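Local coordinates for c-di-GMP synthase (Capnocytophaga granulosa, PDB 6WT9), which synthesises the second messenger 3',3'-cyclic di-GMP from two molecules of GTP as the nucleotidyltransferase of a bacterial CBASS antiphage defence system, at residues S60-A63 and G64-K68; A146-D149 and L150-N153. All coordinates share one frame; numbering follows the deposited sequence.

Contact 1. Residues S60-A63 and G64-K68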
ATOM      1  N   SER A  60     -14.020   2.705   1.496  1.00 21.23           N
ATOM      2  CA  SER A  60     -12.948   3.445   0.842  1.00 23.39           C
ATOM      3  C   SER A  60     -13.053   3.328  -0.672  1.00 22.46           C
ATOM      4  O   SER A  60     -12.838   4.309  -1.393  1.00 24.13           O
ATOM      5  CB  SER A  60     -11.588   2.946   1.329  1.00 29.08           C
ATOM      6  OG  SER A  60     -11.437   3.157   2.722  1.00 33.44           O
ATOM      7  N   ARG A  61     -13.389   2.136  -1.170  1.00 16.85           N
ATOM      8  CA  ARG A  61     -13.606   1.971  -2.601  1.00 21.28           C
ATOM      9  C   ARG A  61     -14.871   2.689  -3.056  1.00 26.11           C
ATOM     10  O   ARG A  61     -14.941   3.156  -4.198  1.00 27.76           O
ATOM     11  CB  ARG A  61     -13.679   0.486  -2.953  1.00 31.32           C
ATOM     12  CG  ARG A  61     -13.039   0.135  -4.285  1.00 48.79           C
ATOM     13  CD  ARG A  61     -13.205  -1.340  -4.625  1.00 55.57           C
ATOM     14  NE  ARG A  61     -12.464  -1.706  -5.829  1.00 57.11           N
ATOM     15  CZ  ARG A  61     -12.884  -1.465  -7.069  1.00 56.45           C
ATOM     16  NH1 ARG A  61     -14.041  -0.852  -7.276  1.00 54.83           N
ATOM     17  NH2 ARG A  61     -12.142  -1.834  -8.104  1.00 55.76           N
ATOM     18  N   GLU A  62     -15.870   2.791  -2.176  1.00 23.70           N
ATOM     19  CA  GLU A  62     -17.109   3.478  -2.526  1.00 25.47           C
ATOM     20  C   GLU A  62     -16.896   4.984  -2.638  1.00 24.28           C
ATOM     21  O   GLU A  62     -17.504   5.640  -3.493  1.00 19.51           O
ATOM     22  CB  GLU A  62     -18.188   3.158  -1.491  1.00 28.96           C
ATOM     23  CG  GLU A  62     -19.492   3.913  -1.682  1.00 36.98           C
ATOM     24  CD  GLU A  62     -20.531   3.549  -0.639  1.00 45.03           C
ATOM     25  OE1 GLU A  62     -20.391   2.481  -0.004  1.00 47.85           O
ATOM     26  OE2 GLU A  62     -21.486   4.332  -0.452  1.00 48.57           O
ATOM     27  N   ALA A  63     -16.037   5.550  -1.785  1.00 22.13           N
ATOM     28  CA  ALA A  63     -15.747   6.978  -1.868  1.00 16.65           C
ATOM     29  C   ALA A  63     -15.062   7.322  -3.186  1.00 19.93           C
ATOM     30  O   ALA A  63     -15.350   8.361  -3.792  1.00 23.07           O
ATOM     31  CB  ALA A  63     -14.885   7.411  -0.683  1.00 10.60           C
ATOM     32  N   GLY A  64     -14.151   6.462  -3.644  1.00 20.12           N
ATOM     33  CA  GLY A  64     -13.563   6.660  -4.956  1.00 21.60           C
ATOM     34  C   GLY A  64     -14.570   6.509  -6.076  1.00 24.99           C
ATOM     35  O   GLY A  64     -14.434   7.141  -7.127  1.00 23.55           O
ATOM     36  N   GLU A  65     -15.596   5.681  -5.867  1.00 25.26           N
ATOM     37  CA  GLU A  65     -16.620   5.492  -6.887  1.00 25.65           C
ATOM     38  C   GLU A  65     -17.487   6.736  -7.033  1.00 22.20           C
ATOM     39  O   GLU A  65     -17.894   7.089  -8.146  1.00 24.98           O
ATOM     40  CB  GLU A  65     -17.474   4.271  -6.544  1.00 33.73           C
ATOM     41  CG  GLU A  65     -18.351   3.774  -7.679  1.00 43.10           C
ATOM     42  CD  GLU A  65     -17.555   3.456  -8.928  1.00 53.05           C
ATOM     43  OE1 GLU A  65     -17.664   4.218  -9.911  1.00 57.64           O
ATOM     44  OE2 GLU A  65     -16.813   2.450  -8.924  1.00 52.76           O
ATOM     45  N   LYS A  66     -17.775   7.417  -5.922  1.00 19.40           N
ATOM     46  CA  LYS A  66     -18.545   8.653  -5.995  1.00 21.45           C
ATOM     47  C   LYS A  66     -17.751   9.759  -6.679  1.00 19.62           C
ATOM     48  O   LYS A  66     -18.319  10.569  -7.420  1.00 22.03           O
ATOM     49  CB  LYS A  66     -18.977   9.089  -4.595  1.00 22.93           C
ATOM     50  CG  LYS A  66     -20.021   8.184  -3.956  1.00 28.43           C
ATOM     51  CD  LYS A  66     -20.362   8.657  -2.549  1.00 35.86           C
ATOM     52  CE  LYS A  66     -21.401   7.763  -1.895  1.00 38.19           C
ATOM     53  NZ  LYS A  66     -22.694   7.792  -2.632  1.00 44.84           N
ATOM     54  N   VAL A  67     -16.439   9.815  -6.437  1.00 14.46           N
ATOM     55  CA  VAL A  67     -15.597  10.770  -7.152  1.00 15.52           C
ATOM     56  C   VAL A  67     -15.643  10.494  -8.649  1.00 17.06           C
ATOM     57  O   VAL A  67     -15.723  11.420  -9.466  1.00 17.90           O
ATOM     58  CB  VAL A  67     -14.154  10.724  -6.612  1.00 17.50           C
ATOM     59  CG1 VAL A  67     -13.251  11.642  -7.418  1.00 17.79           C
ATOM     60  CG2 VAL A  67     -14.130  11.107  -5.145  1.00 19.79           C
ATOM     61  N   LYS A  68     -15.615   9.214  -9.028  1.00 15.40           N
ATOM     62  CA  LYS A  68     -15.684   8.846 -10.439  1.00 17.17           C
ATOM     63  C   LYS A  68     -16.973   9.342 -11.084  1.00 19.53           C
ATOM     64  O   LYS A  68     -16.950   9.874 -12.200  1.00 16.35           O
ATOM     65  CB  LYS A  68     -15.555   7.329 -10.578  1.00 22.33           C
ATOM     66  CG  LYS A  68     -15.671   6.803 -11.996  1.00 29.52           C
ATOM     67  CD  LYS A  68     -15.481   5.293 -12.023  1.00 40.30           C
ATOM     68  CE  LYS A  68     -15.735   4.719 -13.408  1.00 49.94           C
ATOM     69  NZ  LYS A  68     -15.552   3.240 -13.435  1.00 57.70           N
TER

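Contact 2. Residues A146-D149 and L150-N153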
ATOM      1  N   ALA A 146      -1.065  16.022 -26.398  1.00 54.20           N
ATOM      2  CA  ALA A 146      -1.037  15.089 -25.279  1.00 56.46           C
ATOM      3  C   ALA A 146      -1.071  15.808 -23.934  1.00 58.55           C
ATOM      4  O   ALA A 146      -1.853  15.454 -23.053  1.00 57.17           O
ATOM      5  CB  ALA A 146       0.191  14.204 -25.364  1.00 54.98           C
ATOM      6  N   THR A 147      -0.219  16.823 -23.778  1.00 60.79           N
ATOM      7  CA  THR A 147      -0.135  17.529 -22.502  1.00 58.75           C
ATOM      8  C   THR A 147      -1.298  18.499 -22.321  1.00 48.51           C
ATOM      9  O   THR A 147      -1.787  18.688 -21.200  1.00 48.81           O
ATOM     10  CB  THR A 147       1.204  18.261 -22.393  1.00 61.21           C
ATOM     11  OG1 THR A 147       1.413  19.060 -23.563  1.00 64.43           O
ATOM     12  CG2 THR A 147       2.330  17.260 -22.271  1.00 61.37           C
ATOM     13  N   ASN A 148      -1.745  19.133 -23.408  1.00 41.69           N
ATOM     14  CA  ASN A 148      -2.900  20.023 -23.323  1.00 38.53           C
ATOM     15  C   ASN A 148      -4.172  19.264 -22.964  1.00 26.61           C
ATOM     16  O   ASN A 148      -5.023  19.790 -22.234  1.00 20.80           O
ATOM     17  CB  ASN A 148      -3.081  20.778 -24.639  1.00 38.76           C
ATOM     18  CG  ASN A 148      -2.582  22.207 -24.557  1.00 48.74           C
ATOM     19  OD1 ASN A 148      -2.671  22.838 -23.507  1.00 57.11           O
ATOM     20  ND2 ASN A 148      -2.052  22.724 -25.662  1.00 50.39           N
ATOM     21  N   ASP A 149      -4.321  18.036 -23.464  1.00 18.03           N
ATOM     22  CA  ASP A 149      -5.462  17.216 -23.071  1.00 25.56           C
ATOM     23  C   ASP A 149      -5.417  16.885 -21.583  1.00 29.20           C
ATOM     24  O   ASP A 149      -6.460  16.844 -20.919  1.00 28.38           O
ATOM     25  CB  ASP A 149      -5.503  15.937 -23.907  1.00 32.72           C
ATOM     26  CG  ASP A 149      -6.789  15.155 -23.713  1.00 45.80           C
ATOM     27  OD1 ASP A 149      -7.873  15.705 -24.005  1.00 52.08           O
ATOM     28  OD2 ASP A 149      -6.721  13.989 -23.272  1.00 48.60           O
ATOM     29  N   LEU A 150      -4.219  16.654 -21.042  1.00 24.12           N
ATOM     30  CA  LEU A 150      -4.084  16.375 -19.614  1.00 20.08           C
ATOM     31  C   LEU A 150      -4.271  17.637 -18.779  1.00 19.03           C
ATOM     32  O   LEU A 150      -4.832  17.582 -17.679  1.00 18.49           O
ATOM     33  CB  LEU A 150      -2.721  15.745 -19.327  1.00 18.00           C
ATOM     34  CG  LEU A 150      -2.448  14.406 -20.013  1.00 21.53           C
ATOM     35  CD1 LEU A 150      -1.186  13.770 -19.465  1.00 26.26           C
ATOM     36  CD2 LEU A 150      -3.630  13.470 -19.850  1.00 22.90           C
ATOM     37  N   LYS A 151      -3.795  18.778 -19.282  1.00 19.13           N
ATOM     38  CA  LYS A 151      -4.014  20.043 -18.590  1.00 20.29           C
ATOM     39  C   LYS A 151      -5.500  20.371 -18.498  1.00 21.13           C
ATOM     40  O   LYS A 151      -5.975  20.863 -17.468  1.00 22.08           O
ATOM     41  CB  LYS A 151      -3.255  21.160 -19.306  1.00 19.61           C
ATOM     42  CG  LYS A 151      -3.475  22.551 -18.743  1.00 25.16           C
ATOM     43  CD  LYS A 151      -2.720  23.584 -19.566  1.00 28.36           C
ATOM     44  CE  LYS A 151      -3.059  24.997 -19.136  1.00 31.67           C
ATOM     45  NZ  LYS A 151      -2.216  26.004 -19.839  1.00 30.20           N
ATOM     46  N   ASN A 152      -6.250  20.093 -19.568  1.00 14.50           N
ATOM     47  CA  ASN A 152      -7.690  20.340 -19.556  1.00 16.94           C
ATOM     48  C   ASN A 152      -8.392  19.455 -18.532  1.00 15.25           C
ATOM     49  O   ASN A 152      -9.228  19.929 -17.753  1.00 18.85           O
ATOM     50  CB  ASN A 152      -8.265  20.117 -20.958  1.00 22.06           C
ATOM     51  CG  ASN A 152      -9.780  20.219 -20.994  1.00 29.62           C
ATOM     52  OD1 ASN A 152     -10.348  21.284 -20.752  1.00 31.44           O
ATOM     53  ND2 ASN A 152     -10.441  19.111 -21.312  1.00 27.71           N
ATOM     54  N   ASN A 153      -8.062  18.161 -18.517  1.00 12.04           N
ATOM     55  CA  ASN A 153      -8.667  17.250 -17.549  1.00 15.64           C
ATOM     56  C   ASN A 153      -8.331  17.644 -16.118  1.00 14.50           C
ATOM     57  O   ASN A 153      -9.160  17.468 -15.218  1.00 10.20           O
ATOM     58  CB  ASN A 153      -8.219  15.814 -17.820  1.00 16.19           C
ATOM     59  CG  ASN A 153      -8.858  15.231 -19.064  1.00 17.05           C
ATOM     60  OD1 ASN A 153      -9.908  15.696 -19.510  1.00 15.54           O
ATOM     61  ND2 ASN A 153      -8.231  14.205 -19.629  1.00 14.63           N
TER
HETATM   62  O   HOH W   1      -9.125  13.210 -22.032  1.00 15.43           O
HETATM   63  O   HOH W   2      -9.222  16.934 -22.007  1.00 19.14           O

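Contact 1. Residues S60-A63 and G64-K68
Two turns in the middle of the amphipathic helix 54-71 join Glu62 to Lys66 on one flank and Ala63 to Val67 on the buried one. The backbone follows the i to i+4 pattern of an alpha-helix: Lys66 N donates to Glu62 O at 3.0 Å with an N-H...O angle of 151°, and Val67 N to Ala63 O at 3.2 Å. Glu65 N reaches Arg61 O at 3.1 Å, whereas the bond from Gly64 N to Ser60 O is weak at 3.4 Å. On the exposed flank the side chains of Glu62 and Lys66 run alongside each other in the same direction. Lys66 is extended as far as CE and then bends (chi4 -63°), and its CE lies 3.7 Å from Glu62 OE2. Glu62 OE2 and Lys66 NZ remain 4.3 Å apart, beyond a salt bridge, so any attraction is probably modest. On the buried side, Val67 CG2 packs 3.3 Å from Ala63 O. Ser60 OG is bonded to Ser96 O, outside these two turns. Ala63 rests on Arg185 and Val187 of strand 185-194, and Val67 on Ile189 of that strand and Ile178 of strand 176-180, while Glu65 and Lys68 border strand 78-83.

Contact 2. Residues A146-D149 and L150-N153
With CG anti to the backbone N in Asp149 (chi1 -170°) and anti to the carbonyl carbon in Asn153 (chi1 -72°), the carboxylate and the amide of these residues, one helical turn apart, come to the same side of the helix. Their planes are 70° apart, and Asp149 OD2 stays 3.9 Å from Asn153 ND2, a separation bridged by solvent. Water 1 accepts from Asn153 ND2 at 2.8 Å and lies within donating distance of Asp149 OD2, which also bonds Ser104 OG. Water 2 accepts from Asn152 ND2 at 2.6 Å and has both Asp149 OD1 and Asn153 OD1 as possible acceptors. Each carboxylate oxygen thus has a water of its own, and with the Ser104 bond to OD2 this would be expected to restrict rotation of the carboxylate. In the backbone, Asn153 N donates to Asp149 O at 3.2 Å. Of the bonds before it, Leu150 N to Ala146 O is weak at 3.3 Å, while Lys151 N to Thr147 O is short at 2.8 Å. Leu150 CG sits 3.3 Å from Ala146 O, and its buried side chain packs on Ile191, Asn193 and Tyr215. Such i to i+4 bonding, with Asn148, Lys151 and Asn152 exposed, Leu150 against the sheet and Asp149 and Asn153 meeting Ser104 of strand 98-104, is characteristic of an amphipathic helix, here the first modelled turns of helix 147-164 in the nucleotidyltransferase fold.

How the contacts relate
Both contacts are local, each spanning consecutive residues within one helix, so neither closes a long loop; they follow in series and neither nest nor cross. From the N terminus, the chain passes contact 1 in helix 54-71, then forms strands 78-83 and 98-104. After the unmodelled residues 107-145 it enters helix 147-164, whose first modelled turns hold contact 2. The centres are 23 Å apart and the nearest atoms about 11 Å apart, so they do not touch. Strand 185-194 relates them: residues 60-68 pack on Arg185, Val187 and Ile189, residues 146-153 on Ile191 and Asn193, placing both helices along successive parts of one strand in the mixed sheet.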